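Local coordinates for gram-negative insecticidal protein (Chromobacterium piscinae, PDB 6FBM) that is an insecticidal toxin of the MACPF and beta-tripod families, and probably kills by forming pores in membranes as other MACPF proteins do, at residues A[50-55]-A[65-70]; A[128-133]-A[265-270]; A[178-183]-A[271-276]. All blocks are in the same frame, centred on the assembly; numbering follows the deposited sequence.

Interaction 1. Residues A[50-55]-A[65-70]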
ATOM      1  N   ILE A  50       0.512 -26.367  -5.291  1.00 19.24           N
ATOM      2  CA  ILE A  50       0.559 -26.935  -3.962  1.00 19.16           C
ATOM      3  C   ILE A  50       0.064 -25.878  -2.973  1.00 18.64           C
ATOM      4  O   ILE A  50       0.320 -24.681  -3.150  1.00 17.90           O
ATOM      5  CB  ILE A  50       1.998 -27.385  -3.635  1.00 20.08           C
ATOM      6  CG1 ILE A  50       2.053 -28.183  -2.363  1.00 20.32           C
ATOM      7  CG2 ILE A  50       2.978 -26.185  -3.595  1.00 21.15           C
ATOM      8  CD1 ILE A  50       3.466 -28.419  -1.853  1.00 20.76           C
ATOM      9  N   GLU A  51      -0.650 -26.341  -1.945  1.00 19.84           N
ATOM     10  CA  GLU A  51      -1.083 -25.520  -0.840  1.00 21.65           C
ATOM     11  C   GLU A  51      -0.129 -25.673   0.350  1.00 20.25           C
ATOM     12  O   GLU A  51       0.178 -26.780   0.787  1.00 20.28           O
ATOM     13  CB  GLU A  51      -2.499 -25.887  -0.433  1.00 24.78           C
ATOM     14  CG  GLU A  51      -3.261 -24.752   0.278  1.00 27.11           C
ATOM     15  CD  GLU A  51      -3.736 -25.143   1.662  1.00 30.96           C
ATOM     16  OE1 GLU A  51      -4.984 -25.071   1.858  1.00 34.90           O
ATOM     17  OE2 GLU A  51      -2.866 -25.429   2.557  1.00 31.23           O
ATOM     18  N   ILE A  52       0.372 -24.540   0.825  1.00 18.83           N
ATOM     19  CA  ILE A  52       1.285 -24.471   1.932  1.00 18.56           C
ATOM     20  C   ILE A  52       0.783 -23.370   2.855  1.00 20.17           C
ATOM     21  O   ILE A  52       0.885 -22.186   2.536  1.00 19.42           O
ATOM     22  CB  ILE A  52       2.694 -24.137   1.448  1.00 17.59           C
ATOM     23  CG1 ILE A  52       3.231 -25.285   0.587  1.00 17.23           C
ATOM     24  CG2 ILE A  52       3.637 -23.867   2.607  1.00 18.09           C
ATOM     25  CD1 ILE A  52       4.566 -25.025  -0.051  1.00 17.19           C
ATOM     26  N   GLU A  53       0.241 -23.765   3.997  1.00 22.64           N
ATOM     27  CA  GLU A  53      -0.285 -22.841   4.993  1.00 25.90           C
ATOM     28  C   GLU A  53      -1.218 -21.797   4.403  1.00 23.73           C
ATOM     29  O   GLU A  53      -1.002 -20.603   4.570  1.00 21.61           O
ATOM     30  CB  GLU A  53       0.855 -22.120   5.727  1.00 31.88           C
ATOM     31  CG  GLU A  53       1.623 -23.003   6.706  1.00 36.82           C
ATOM     32  CD  GLU A  53       2.404 -22.178   7.701  1.00 39.79           C
ATOM     33  OE1 GLU A  53       1.913 -21.094   8.098  1.00 38.23           O
ATOM     34  OE2 GLU A  53       3.514 -22.626   8.082  1.00 52.45           O
ATOM     35  N   GLY A  54      -2.221 -22.266   3.686  1.00 21.49           N
ATOM     36  CA  GLY A  54      -3.268 -21.417   3.174  1.00 20.09           C
ATOM     37  C   GLY A  54      -2.956 -20.761   1.850  1.00 19.96           C
ATOM     38  O   GLY A  54      -3.857 -20.235   1.221  1.00 21.09           O
ATOM     39  N   ARG A  55      -1.708 -20.792   1.402  1.00 18.46           N
ATOM     40  CA  ARG A  55      -1.343 -20.142   0.158  1.00 18.39           C
ATOM     41  C   ARG A  55      -1.052 -21.127  -0.961  1.00 18.23           C
ATOM     42  O   ARG A  55      -0.577 -22.211  -0.719  1.00 16.56           O
ATOM     43  CB  ARG A  55      -0.116 -19.275   0.364  1.00 18.14           C
ATOM     44  CG  ARG A  55      -0.229 -18.299   1.493  1.00 18.55           C
ATOM     45  CD  ARG A  55       1.089 -17.570   1.574  1.00 19.41           C
ATOM     46  NE  ARG A  55       1.187 -16.626   2.691  1.00 20.46           N
ATOM     47  CZ  ARG A  55       2.150 -15.723   2.813  1.00 21.00           C
ATOM     48  NH1 ARG A  55       3.116 -15.584   1.892  1.00 21.73           N
ATOM     49  NH2 ARG A  55       2.176 -14.939   3.880  1.00 21.51           N
ATOM     50  N   VAL A  65       8.277 -31.455  -4.109  1.00 15.24           N
ATOM     51  CA  VAL A  65       8.244 -30.609  -2.952  1.00 15.84           C
ATOM     52  C   VAL A  65       7.771 -31.433  -1.792  1.00 16.88           C
ATOM     53  O   VAL A  65       6.743 -32.109  -1.883  1.00 19.32           O
ATOM     54  CB  VAL A  65       7.292 -29.420  -3.170  1.00 15.05           C
ATOM     55  CG1 VAL A  65       7.166 -28.593  -1.906  1.00 14.56           C
ATOM     56  CG2 VAL A  65       7.788 -28.557  -4.334  1.00 15.68           C
ATOM     57  N   HIS A  66       8.511 -31.336  -0.703  1.00 17.50           N
ATOM     58  CA  HIS A  66       8.167 -31.939   0.579  1.00 17.59           C
ATOM     59  C   HIS A  66       8.088 -30.866   1.629  1.00 17.33           C
ATOM     60  O   HIS A  66       9.101 -30.302   2.004  1.00 18.61           O
ATOM     61  CB  HIS A  66       9.228 -33.005   0.964  1.00 16.95           C
ATOM     62  CG  HIS A  66       9.072 -34.280   0.215  1.00 17.14           C
ATOM     63  ND1 HIS A  66       9.675 -34.493  -1.015  1.00 17.59           N
ATOM     64  CD2 HIS A  66       8.292 -35.364   0.449  1.00 17.61           C
ATOM     65  CE1 HIS A  66       9.290 -35.665  -1.494  1.00 17.18           C
ATOM     66  NE2 HIS A  66       8.457 -36.215  -0.623  1.00 18.45           N
ATOM     67  N   THR A  67       6.895 -30.557   2.102  1.00 18.88           N
ATOM     68  CA  THR A  67       6.754 -29.559   3.164  1.00 20.69           C
ATOM     69  C   THR A  67       7.110 -30.228   4.472  1.00 22.02           C
ATOM     70  O   THR A  67       6.728 -31.365   4.693  1.00 21.24           O
ATOM     71  CB  THR A  67       5.344 -28.934   3.243  1.00 20.36           C
ATOM     72  OG1 THR A  67       4.427 -29.897   3.745  1.00 21.30           O
ATOM     73  CG2 THR A  67       4.915 -28.441   1.904  1.00 20.41           C
ATOM     74  N   TYR A  68       7.877 -29.541   5.308  1.00 25.83           N
ATOM     75  CA  TYR A  68       8.159 -29.999   6.660  1.00 31.16           C
ATOM     76  C   TYR A  68       8.479 -28.756   7.491  1.00 31.07           C
ATOM     77  O   TYR A  68       9.597 -28.284   7.523  1.00 35.83           O
ATOM     78  CB  TYR A  68       9.249 -31.092   6.726  1.00 34.18           C
ATOM     79  CG  TYR A  68       9.482 -31.681   8.121  1.00 40.74           C
ATOM     80  CD1 TYR A  68       8.504 -31.576   9.152  1.00 45.44           C
ATOM     81  CD2 TYR A  68      10.680 -32.332   8.422  1.00 42.66           C
ATOM     82  CE1 TYR A  68       8.734 -32.083  10.419  1.00 50.01           C
ATOM     83  CE2 TYR A  68      10.926 -32.848   9.693  1.00 45.83           C
ATOM     84  CZ  TYR A  68       9.950 -32.728  10.688  1.00 51.08           C
ATOM     85  OH  TYR A  68      10.172 -33.239  11.954  1.00 53.32           O
ATOM     86  N   PHE A  69       7.475 -28.197   8.142  1.00 31.78           N
ATOM     87  CA  PHE A  69       7.677 -27.001   8.932  1.00 34.65           C
ATOM     88  C   PHE A  69       8.367 -27.387  10.241  1.00 34.68           C
ATOM     89  O   PHE A  69       7.711 -27.839  11.170  1.00 32.70           O
ATOM     90  CB  PHE A  69       6.325 -26.316   9.178  1.00 36.15           C
ATOM     91  CG  PHE A  69       6.445 -24.980   9.861  1.00 42.73           C
ATOM     92  CD1 PHE A  69       6.796 -24.903  11.215  1.00 43.70           C
ATOM     93  CD2 PHE A  69       6.255 -23.778   9.157  1.00 45.81           C
ATOM     94  CE1 PHE A  69       6.958 -23.676  11.852  1.00 44.15           C
ATOM     95  CE2 PHE A  69       6.463 -22.557   9.786  1.00 48.40           C
ATOM     96  CZ  PHE A  69       6.791 -22.503  11.135  1.00 45.87           C
ATOM     97  N   HIS A  70       9.685 -27.233  10.287  1.00 36.91           N
ATOM     98  CA  HIS A  70      10.455 -27.563  11.495  1.00 38.63           C
ATOM     99  C   HIS A  70      11.838 -26.902  11.518  1.00 36.87           C
ATOM    100  O   HIS A  70      12.294 -26.357  10.509  1.00 34.37           O
ATOM    101  CB  HIS A  70      10.570 -29.090  11.686  1.00 40.45           C
ATOM    102  CG  HIS A  70      11.648 -29.701  10.867  1.00 48.00           C
ATOM    103  ND1 HIS A  70      11.706 -29.566   9.496  1.00 54.75           N
ATOM    104  CD2 HIS A  70      12.808 -30.297  11.237  1.00 54.05           C
ATOM    105  CE1 HIS A  70      12.809 -30.145   9.044  1.00 57.42           C
ATOM    106  NE2 HIS A  70      13.492 -30.607  10.078  1.00 59.34           N
TER
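Strand 50-52, where I50 and I52 reach across to V65 and T67, runs nearly parallel to strand 65-70, at 8°, but with the axes of the two short segments 9.4 Å apart they are not partners in one sheet; the gap is bridged by side chains alone. I50 is extended, with CG1 anti to the backbone N (chi1 -171°), and its CD1 does the touching: it lies 3.7 Å from V65 CG1, the two side chains crossing at a slant, and meets T67 CG2 tip to tip at 4.0 Å. I52 and T67 instead slide past one another in opposite directions, T67 CG2 lying 3.8 Å from I52 CG1. The T67 methyl is therefore touched by both isoleucines. Beyond I52 the chain reverses in a type I' turn, I52 to R55, and E53 leaves this turn with its side chain extended beyond CG. E53 crosses F69 at about a right angle; OE2 comes to 3.2 Å from F69 CD2, obliquely to the ring, the carboxylate and ring planes 52° apart. The hairpin of strands 47-52 and 55-60 is thus laid against strand 64-78 of the MACPF domain. F59 and Y57 of the hairpin extend the apolar patch around I50, and L13 touches both I52 and V65. A second subunit packs on the turn, with backbone hydrogen bonds from G54. Chemically the join is graded: methyl groups meet near I50 and T67, while at the exposed turn end a carboxylate oxygen rests obliquely against a ring. With no polar bond between the segments, these few contacts give little directional constraint.

Interaction 2. Residues A[128-133]-A[265-270]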
ATOM      1  N   HIS A 128      15.332 -22.958   9.767  1.00 17.86           N
ATOM      2  CA  HIS A 128      13.883 -22.984   9.838  1.00 18.36           C
ATOM      3  C   HIS A 128      13.382 -23.439   8.474  1.00 17.32           C
ATOM      4  O   HIS A 128      13.167 -22.629   7.590  1.00 17.30           O
ATOM      5  CB  HIS A 128      13.367 -21.615  10.226  1.00 19.99           C
ATOM      6  CG  HIS A 128      13.718 -21.221  11.633  1.00 21.57           C
ATOM      7  ND1 HIS A 128      12.756 -21.026  12.611  1.00 22.40           N
ATOM      8  CD2 HIS A 128      14.913 -21.043  12.240  1.00 21.95           C
ATOM      9  CE1 HIS A 128      13.354 -20.722  13.752  1.00 22.32           C
ATOM     10  NE2 HIS A 128      14.659 -20.722  13.552  1.00 21.57           N
ATOM     11  N   VAL A 129      13.218 -24.744   8.318  1.00 16.02           N
ATOM     12  CA  VAL A 129      12.833 -25.314   7.037  1.00 16.39           C
ATOM     13  C   VAL A 129      11.338 -25.180   6.865  1.00 16.46           C
ATOM     14  O   VAL A 129      10.587 -25.502   7.774  1.00 15.37           O
ATOM     15  CB  VAL A 129      13.176 -26.822   6.948  1.00 16.89           C
ATOM     16  CG1 VAL A 129      12.772 -27.401   5.585  1.00 16.62           C
ATOM     17  CG2 VAL A 129      14.667 -27.064   7.235  1.00 17.62           C
ATOM     18  N   LEU A 130      10.913 -24.667   5.721  1.00 16.44           N
ATOM     19  CA  LEU A 130       9.510 -24.699   5.346  1.00 15.48           C
ATOM     20  C   LEU A 130       9.264 -25.906   4.429  1.00 15.20           C
ATOM     21  O   LEU A 130       8.318 -26.658   4.635  1.00 15.80           O
ATOM     22  CB  LEU A 130       9.119 -23.379   4.669  1.00 15.38           C
ATOM     23  CG  LEU A 130       9.437 -22.135   5.503  1.00 16.09           C
ATOM     24  CD1 LEU A 130       9.226 -20.894   4.680  1.00 16.39           C
ATOM     25  CD2 LEU A 130       8.628 -22.052   6.788  1.00 15.95           C
ATOM     26  N   TRP A 131      10.097 -26.073   3.406  1.00 13.70           N
ATOM     27  CA  TRP A 131      10.011 -27.229   2.533  1.00 12.55           C
ATOM     28  C   TRP A 131      11.344 -27.562   1.916  1.00 11.93           C
ATOM     29  O   TRP A 131      12.282 -26.764   1.982  1.00 11.83           O
ATOM     30  CB  TRP A 131       8.977 -27.010   1.424  1.00 12.39           C
ATOM     31  CG  TRP A 131       9.144 -25.747   0.711  1.00 12.18           C
ATOM     32  CD1 TRP A 131       9.947 -25.532  -0.346  1.00 12.28           C
ATOM     33  CD2 TRP A 131       8.467 -24.519   0.976  1.00 11.96           C
ATOM     34  NE1 TRP A 131       9.804 -24.216  -0.801  1.00 12.46           N
ATOM     35  CE2 TRP A 131       8.866 -23.599  -0.013  1.00 12.29           C
ATOM     36  CE3 TRP A 131       7.495 -24.137   1.893  1.00 11.73           C
ATOM     37  CZ2 TRP A 131       8.414 -22.288  -0.033  1.00 12.23           C
ATOM     38  CZ3 TRP A 131       7.029 -22.849   1.868  1.00 11.62           C
ATOM     39  CH2 TRP A 131       7.485 -21.934   0.914  1.00 12.17           C
ATOM     40  N   TYR A 132      11.419 -28.765   1.351  1.00 11.12           N
ATOM     41  CA  TYR A 132      12.531 -29.195   0.549  1.00 11.08           C
ATOM     42  C   TYR A 132      12.035 -29.227  -0.886  1.00 11.13           C
ATOM     43  O   TYR A 132      10.871 -29.535  -1.148  1.00 10.75           O
ATOM     44  CB  TYR A 132      13.016 -30.582   0.979  1.00 11.12           C
ATOM     45  CG  TYR A 132      13.386 -30.717   2.451  1.00 10.95           C
ATOM     46  CD1 TYR A 132      14.674 -30.397   2.884  1.00 11.38           C
ATOM     47  CD2 TYR A 132      12.482 -31.202   3.405  1.00 10.73           C
ATOM     48  CE1 TYR A 132      15.054 -30.520   4.222  1.00 11.74           C
ATOM     49  CE2 TYR A 132      12.845 -31.324   4.750  1.00 11.24           C
ATOM     50  CZ  TYR A 132      14.137 -30.981   5.167  1.00 11.56           C
ATOM     51  OH  TYR A 132      14.553 -31.084   6.507  1.00 11.95           O
ATOM     52  N   ILE A 133      12.907 -28.866  -1.812  1.00 11.23           N
ATOM     53  CA  ILE A 133      12.651 -29.074  -3.226  1.00 11.68           C
ATOM     54  C   ILE A 133      13.747 -30.026  -3.661  1.00 13.41           C
ATOM     55  O   ILE A 133      14.896 -29.902  -3.207  1.00 14.74           O
ATOM     56  CB  ILE A 133      12.711 -27.795  -4.076  1.00 10.65           C
ATOM     57  CG1 ILE A 133      11.993 -26.637  -3.366  1.00 10.72           C
ATOM     58  CG2 ILE A 133      12.122 -28.068  -5.445  1.00 10.07           C
ATOM     59  CD1 ILE A 133      12.101 -25.308  -4.058  1.00 10.57           C
ATOM     60  N   SER A 265       8.325 -13.952   9.471  1.00 21.71           N
ATOM     61  CA  SER A 265       8.529 -13.474   8.108  1.00 20.77           C
ATOM     62  C   SER A 265       8.945 -14.565   7.102  1.00 20.16           C
ATOM     63  O   SER A 265       8.948 -14.321   5.903  1.00 22.86           O
ATOM     64  CB  SER A 265       9.615 -12.384   8.066  1.00 21.58           C
ATOM     65  OG  SER A 265      10.944 -12.929   7.936  1.00 21.58           O
ATOM     66  N   LEU A 266       9.339 -15.747   7.567  1.00 18.11           N
ATOM     67  CA  LEU A 266      10.026 -16.699   6.698  1.00 16.29           C
ATOM     68  C   LEU A 266       9.262 -17.083   5.460  1.00 15.42           C
ATOM     69  O   LEU A 266       9.850 -17.214   4.389  1.00 15.21           O
ATOM     70  CB  LEU A 266      10.435 -17.952   7.467  1.00 16.16           C
ATOM     71  CG  LEU A 266      11.503 -17.683   8.512  1.00 16.34           C
ATOM     72  CD1 LEU A 266      11.726 -18.953   9.283  1.00 16.35           C
ATOM     73  CD2 LEU A 266      12.766 -17.156   7.876  1.00 16.11           C
ATOM     74  N   LEU A 267       7.936 -17.196   5.572  1.00 15.15           N
ATOM     75  CA  LEU A 267       7.150 -17.563   4.405  1.00 15.29           C
ATOM     76  C   LEU A 267       7.250 -16.594   3.255  1.00 15.34           C
ATOM     77  O   LEU A 267       7.178 -16.984   2.092  1.00 17.84           O
ATOM     78  CB  LEU A 267       5.697 -17.816   4.762  1.00 15.64           C
ATOM     79  CG  LEU A 267       4.868 -18.632   3.714  1.00 15.75           C
ATOM     80  CD1 LEU A 267       5.493 -19.961   3.305  1.00 14.49           C
ATOM     81  CD2 LEU A 267       3.476 -18.856   4.278  1.00 16.25           C
ATOM     82  N   ASP A 268       7.425 -15.337   3.562  1.00 15.04           N
ATOM     83  CA  ASP A 268       7.476 -14.281   2.556  1.00 15.04           C
ATOM     84  C   ASP A 268       8.903 -14.058   2.074  1.00 15.05           C
ATOM     85  O   ASP A 268       9.123 -13.450   1.023  1.00 15.85           O
ATOM     86  CB  ASP A 268       6.908 -12.961   3.100  1.00 14.90           C
ATOM     87  CG  ASP A 268       5.522 -13.114   3.740  1.00 15.18           C
ATOM     88  OD1 ASP A 268       4.667 -13.608   3.026  1.00 15.34           O
ATOM     89  OD2 ASP A 268       5.275 -12.769   4.917  1.00 14.65           O
ATOM     90  N   TYR A 269       9.887 -14.529   2.831  1.00 15.58           N
ATOM     91  CA  TYR A 269      11.281 -14.307   2.485  1.00 15.33           C
ATOM     92  C   TYR A 269      12.085 -15.583   2.361  1.00 14.31           C
ATOM     93  O   TYR A 269      13.300 -15.540   2.478  1.00 14.30           O
ATOM     94  CB  TYR A 269      11.911 -13.441   3.563  1.00 15.54           C
ATOM     95  CG  TYR A 269      11.367 -12.057   3.599  1.00 16.98           C
ATOM     96  CD1 TYR A 269      11.924 -11.076   2.785  1.00 17.02           C
ATOM     97  CD2 TYR A 269      10.313 -11.707   4.442  1.00 17.66           C
ATOM     98  CE1 TYR A 269      11.479  -9.776   2.835  1.00 17.48           C
ATOM     99  CE2 TYR A 269       9.842 -10.407   4.480  1.00 17.51           C
ATOM    100  CZ  TYR A 269      10.443  -9.441   3.691  1.00 18.07           C
ATOM    101  OH  TYR A 269      10.016  -8.130   3.736  1.00 19.15           O
ATOM    102  N   ALA A 270      11.416 -16.718   2.157  1.00 13.70           N
ATOM    103  CA  ALA A 270      12.093 -18.008   2.130  1.00 13.93           C
ATOM    104  C   ALA A 270      13.046 -18.115   0.954  1.00 13.26           C
ATOM    105  O   ALA A 270      12.731 -17.644  -0.128  1.00 12.51           O
ATOM    106  CB  ALA A 270      11.087 -19.138   2.081  1.00 14.09           C
TER
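The W131 indole turns its edge to the last, kinked and weakly bonded turn of helix 255-269: L267 CD1 lies near the ring plane, 3.6 Å from CZ3, and I133 CG1 also sits in plane at the rim. L266 CD1 lies obliquely to the H128 imidazole but rests chiefly on H128 CB, at 3.3 Å, the two side chains crossing at about a right angle; W262 adds an edge-to-face ring contact. This is helix-on-sheet packing in the MACPF domain, centred on a classic beta bulge in which L130 and W131 both face V177. At the bulge strand 120-134 turns a corner, and both adjacent residues can serve the same helix end. W131 CG takes the crowded position between backbone N and carbonyl carbon (chi1 50°); the benzo end of the indole comes nearer the helix, and the W131 and L267 side chains cross at about a right angle. The indole N-H is satisfied outside the pair, NE1 bonding to P14 O, and H128 NE2 bonds to E126 OE2. L130 CD1 is 4.1 Å from L267 CD1 and 4.2 Å from L266 CB. V177 also touches A270. The same L130 CD1 comes to 3.6 Å from A270 CB.

Interaction 3. Residues A[178-183]-A[271-276]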
ATOM      1  N   GLY A 178      13.624 -21.896   3.443  1.00 11.60           N
ATOM      2  CA  GLY A 178      13.104 -21.167   4.587  1.00 11.01           C
ATOM      3  C   GLY A 178      14.065 -20.078   5.008  1.00 10.95           C
ATOM      4  O   GLY A 178      14.502 -19.280   4.187  1.00 10.16           O
ATOM      5  N   GLY A 179      14.416 -20.045   6.291  1.00 11.48           N
ATOM      6  CA  GLY A 179      15.491 -19.159   6.746  1.00 11.68           C
ATOM      7  C   GLY A 179      16.382 -19.824   7.729  1.00 11.85           C
ATOM      8  O   GLY A 179      15.957 -20.694   8.476  1.00 12.75           O
ATOM      9  N   ARG A 180      17.635 -19.412   7.736  1.00 12.74           N
ATOM     10  CA  ARG A 180      18.656 -19.993   8.611  1.00 13.01           C
ATOM     11  C   ARG A 180      19.330 -18.876   9.368  1.00 14.17           C
ATOM     12  O   ARG A 180      19.619 -17.830   8.770  1.00 15.37           O
ATOM     13  CB  ARG A 180      19.720 -20.661   7.762  1.00 12.80           C
ATOM     14  CG  ARG A 180      20.707 -21.505   8.534  1.00 13.17           C
ATOM     15  CD  ARG A 180      21.652 -22.260   7.604  1.00 12.48           C
ATOM     16  NE  ARG A 180      22.825 -21.454   7.298  1.00 12.00           N
ATOM     17  CZ  ARG A 180      23.261 -21.069   6.100  1.00 11.65           C
ATOM     18  NH1 ARG A 180      22.645 -21.369   4.970  1.00 11.70           N
ATOM     19  NH2 ARG A 180      24.372 -20.354   6.036  1.00 11.67           N
ATOM     20  N   LEU A 181      19.634 -19.095  10.647  1.00 14.79           N
ATOM     21  CA  LEU A 181      20.530 -18.200  11.367  1.00 14.35           C
ATOM     22  C   LEU A 181      21.802 -18.939  11.708  1.00 14.21           C
ATOM     23  O   LEU A 181      21.749 -20.083  12.144  1.00 13.77           O
ATOM     24  CB  LEU A 181      19.871 -17.692  12.635  1.00 14.83           C
ATOM     25  CG  LEU A 181      18.651 -16.796  12.429  1.00 15.16           C
ATOM     26  CD1 LEU A 181      18.166 -16.321  13.782  1.00 15.41           C
ATOM     27  CD2 LEU A 181      18.941 -15.608  11.521  1.00 14.55           C
ATOM     28  N   ASP A 182      22.934 -18.264  11.490  1.00 14.19           N
ATOM     29  CA  ASP A 182      24.268 -18.750  11.809  1.00 14.31           C
ATOM     30  C   ASP A 182      24.825 -17.890  12.909  1.00 15.43           C
ATOM     31  O   ASP A 182      25.138 -16.722  12.691  1.00 17.40           O
ATOM     32  CB  ASP A 182      25.179 -18.603  10.619  1.00 13.68           C
ATOM     33  CG  ASP A 182      24.866 -19.596   9.530  1.00 14.20           C
ATOM     34  OD1 ASP A 182      24.031 -20.460   9.757  1.00 14.60           O
ATOM     35  OD2 ASP A 182      25.432 -19.502   8.424  1.00 15.55           O
ATOM     36  N   TYR A 183      24.929 -18.454  14.110  1.00 15.72           N
ATOM     37  CA  TYR A 183      25.509 -17.776  15.250  1.00 15.11           C
ATOM     38  C   TYR A 183      26.903 -18.310  15.319  1.00 15.70           C
ATOM     39  O   TYR A 183      27.130 -19.427  15.792  1.00 16.02           O
ATOM     40  CB  TYR A 183      24.691 -18.136  16.481  1.00 14.58           C
ATOM     41  CG  TYR A 183      25.068 -17.454  17.780  1.00 13.68           C
ATOM     42  CD1 TYR A 183      24.792 -16.118  17.994  1.00 13.34           C
ATOM     43  CD2 TYR A 183      25.599 -18.184  18.820  1.00 13.58           C
ATOM     44  CE1 TYR A 183      25.110 -15.526  19.196  1.00 13.77           C
ATOM     45  CE2 TYR A 183      25.894 -17.592  20.030  1.00 13.68           C
ATOM     46  CZ  TYR A 183      25.645 -16.268  20.216  1.00 13.60           C
ATOM     47  OH  TYR A 183      25.943 -15.697  21.418  1.00 13.56           O
ATOM     48  N   THR A 271      14.215 -18.690   1.215  1.00 12.57           N
ATOM     49  CA  THR A 271      15.191 -19.026   0.182  1.00 12.64           C
ATOM     50  C   THR A 271      15.822 -20.360   0.502  1.00 12.48           C
ATOM     51  O   THR A 271      15.596 -20.922   1.554  1.00 11.80           O
ATOM     52  CB  THR A 271      16.340 -18.005   0.055  1.00 12.80           C
ATOM     53  OG1 THR A 271      17.138 -18.041   1.247  1.00 12.85           O
ATOM     54  CG2 THR A 271      15.793 -16.590  -0.129  1.00 13.50           C
ATOM     55  N   LEU A 272      16.590 -20.880  -0.442  1.00 12.78           N
ATOM     56  CA  LEU A 272      17.470 -21.986  -0.206  1.00 12.70           C
ATOM     57  C   LEU A 272      18.307 -21.536   0.968  1.00 12.33           C
ATOM     58  O   LEU A 272      18.811 -20.437   0.970  1.00 11.61           O
ATOM     59  CB  LEU A 272      18.333 -22.251  -1.440  1.00 13.60           C
ATOM     60  CG  LEU A 272      19.501 -23.235  -1.321  1.00 13.65           C
ATOM     61  CD1 LEU A 272      19.759 -23.899  -2.677  1.00 14.13           C
ATOM     62  CD2 LEU A 272      20.772 -22.566  -0.901  1.00 13.78           C
ATOM     63  N   MET A 273      18.402 -22.377   1.981  1.00 12.85           N
ATOM     64  CA  MET A 273      19.187 -22.071   3.155  1.00 13.48           C
ATOM     65  C   MET A 273      19.823 -23.266   3.846  1.00 13.60           C
ATOM     66  O   MET A 273      20.453 -23.076   4.890  1.00 14.12           O
ATOM     67  CB  MET A 273      18.345 -21.284   4.166  1.00 13.99           C
ATOM     68  CG  MET A 273      16.949 -21.813   4.439  1.00 14.39           C
ATOM     69  SD  MET A 273      16.766 -23.410   5.257  1.00 15.98           S
ATOM     70  CE  MET A 273      17.418 -23.007   6.847  1.00 15.44           C
ATOM     71  N   ASP A 274      19.686 -24.477   3.317  1.00 13.33           N
ATOM     72  CA  ASP A 274      20.329 -25.615   3.933  1.00 13.94           C
ATOM     73  C   ASP A 274      20.464 -26.749   2.946  1.00 14.46           C
ATOM     74  O   ASP A 274      19.704 -26.858   1.968  1.00 13.68           O
ATOM     75  CB  ASP A 274      19.544 -26.080   5.168  1.00 14.43           C
ATOM     76  CG  ASP A 274      20.434 -26.696   6.266  1.00 14.86           C
ATOM     77  OD1 ASP A 274      21.677 -26.703   6.133  1.00 14.21           O
ATOM     78  OD2 ASP A 274      19.838 -27.166   7.277  1.00 16.66           O
ATOM     79  N   PHE A 275      21.452 -27.593   3.212  1.00 15.69           N
ATOM     80  CA  PHE A 275      21.786 -28.717   2.377  1.00 16.71           C
ATOM     81  C   PHE A 275      21.630 -29.977   3.191  1.00 18.31           C
ATOM     82  O   PHE A 275      21.860 -29.967   4.421  1.00 19.69           O
ATOM     83  CB  PHE A 275      23.235 -28.627   1.963  1.00 16.66           C
ATOM     84  CG  PHE A 275      23.541 -27.568   0.963  1.00 16.70           C
ATOM     85  CD1 PHE A 275      22.583 -27.060   0.099  1.00 16.89           C
ATOM     86  CD2 PHE A 275      24.851 -27.139   0.819  1.00 17.18           C
ATOM     87  CE1 PHE A 275      22.924 -26.132  -0.854  1.00 17.49           C
ATOM     88  CE2 PHE A 275      25.197 -26.209  -0.125  1.00 17.10           C
ATOM     89  CZ  PHE A 275      24.230 -25.708  -0.968  1.00 17.50           C
ATOM     90  N   SER A 276      21.261 -31.050   2.494  1.00 19.16           N
ATOM     91  CA  SER A 276      21.213 -32.384   3.030  1.00 20.37           C
ATOM     92  C   SER A 276      22.317 -33.182   2.345  1.00 22.51           C
ATOM     93  O   SER A 276      23.026 -32.646   1.489  1.00 25.77           O
ATOM     94  CB  SER A 276      19.874 -33.017   2.667  1.00 21.14           C
ATOM     95  OG  SER A 276      19.873 -33.441   1.295  1.00 21.10           O
TER
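G178 and T271 form an antiparallel hydrogen-bonded pair, each backbone N-H answered by the other residue's carbonyl: G178 N gives to T271 O at 2.9 Å, and T271 N to G178 O at 3.0 Å. T271 OG1 turns back within its own strand and bonds to L272 O, approaching from above that carbonyl's plane. By backbone bonds G179 pairs with H128 and R180 with T239.

The second polar link is made by a side chain. R180 bends at chi3 (89°), and its NH1 donates to M273 O at 2.8 Å in a nearly straight bond, 171° at the hydrogen. The oxygen lies close to the guanidinium plane, yet the nitrogen stands above the plane of the carbonyl. The NE-NH2 edge of the guanidinium is taken by D182, two residues along the same strand: NE bonds to OD1 and NH2 to OD2 at 2.7 Å, a side-on salt bridge on the syn sides of both oxygens. This bidentate grip fixes the rotation of the guanidinium and so aims NH1 at M273; weak bonds from NH1 to the carbonyls of Y29 and A30 supplement it. D274 has other partners, K74 for OD2, and for OD1 the Y29 hydroxyl and, weakly, F275 N.

The M273 side chain, bent at chi2 and chi3, lies against the glycines while its carbonyl holds R180. CG is 3.4 Å from G178 C and CE 3.2 Å from G179 O; CE also touches R180 CB. M273 and D274 both face A176 in a classic beta bulge. The contact joins short strand 271-274, which directly follows helix 255-269 and pairs with strand 170-177, to a corner of the curled antiparallel MACPF sheet; from that corner, at G178, strand 179-187 runs on between strands 120-134 and 232-239.

In the fold
Together the three contacts illustrate how chemistry follows place in a MACPF domain. Interaction 1 lies at the surface, interactions 2 and 3 are buried, and both 1 and 2 touch the second subunit. All three reach the same large antiparallel sheet: strand 64-78 carries half of interaction 1 and neighbours strand 120-134 of interaction 2, which in turn neighbours strand 179-187 of interaction 3. Centres of successive contacts lie about 9 Å apart. A salt bridge from R55 to D268 ties interaction 1 to interaction 2, and a probable backbone hydrogen bond from H128 N to G179 O joins 2 to 3. Apolar side chains dominate the first two, while backbone pairing and a buried arginine distinguish the third.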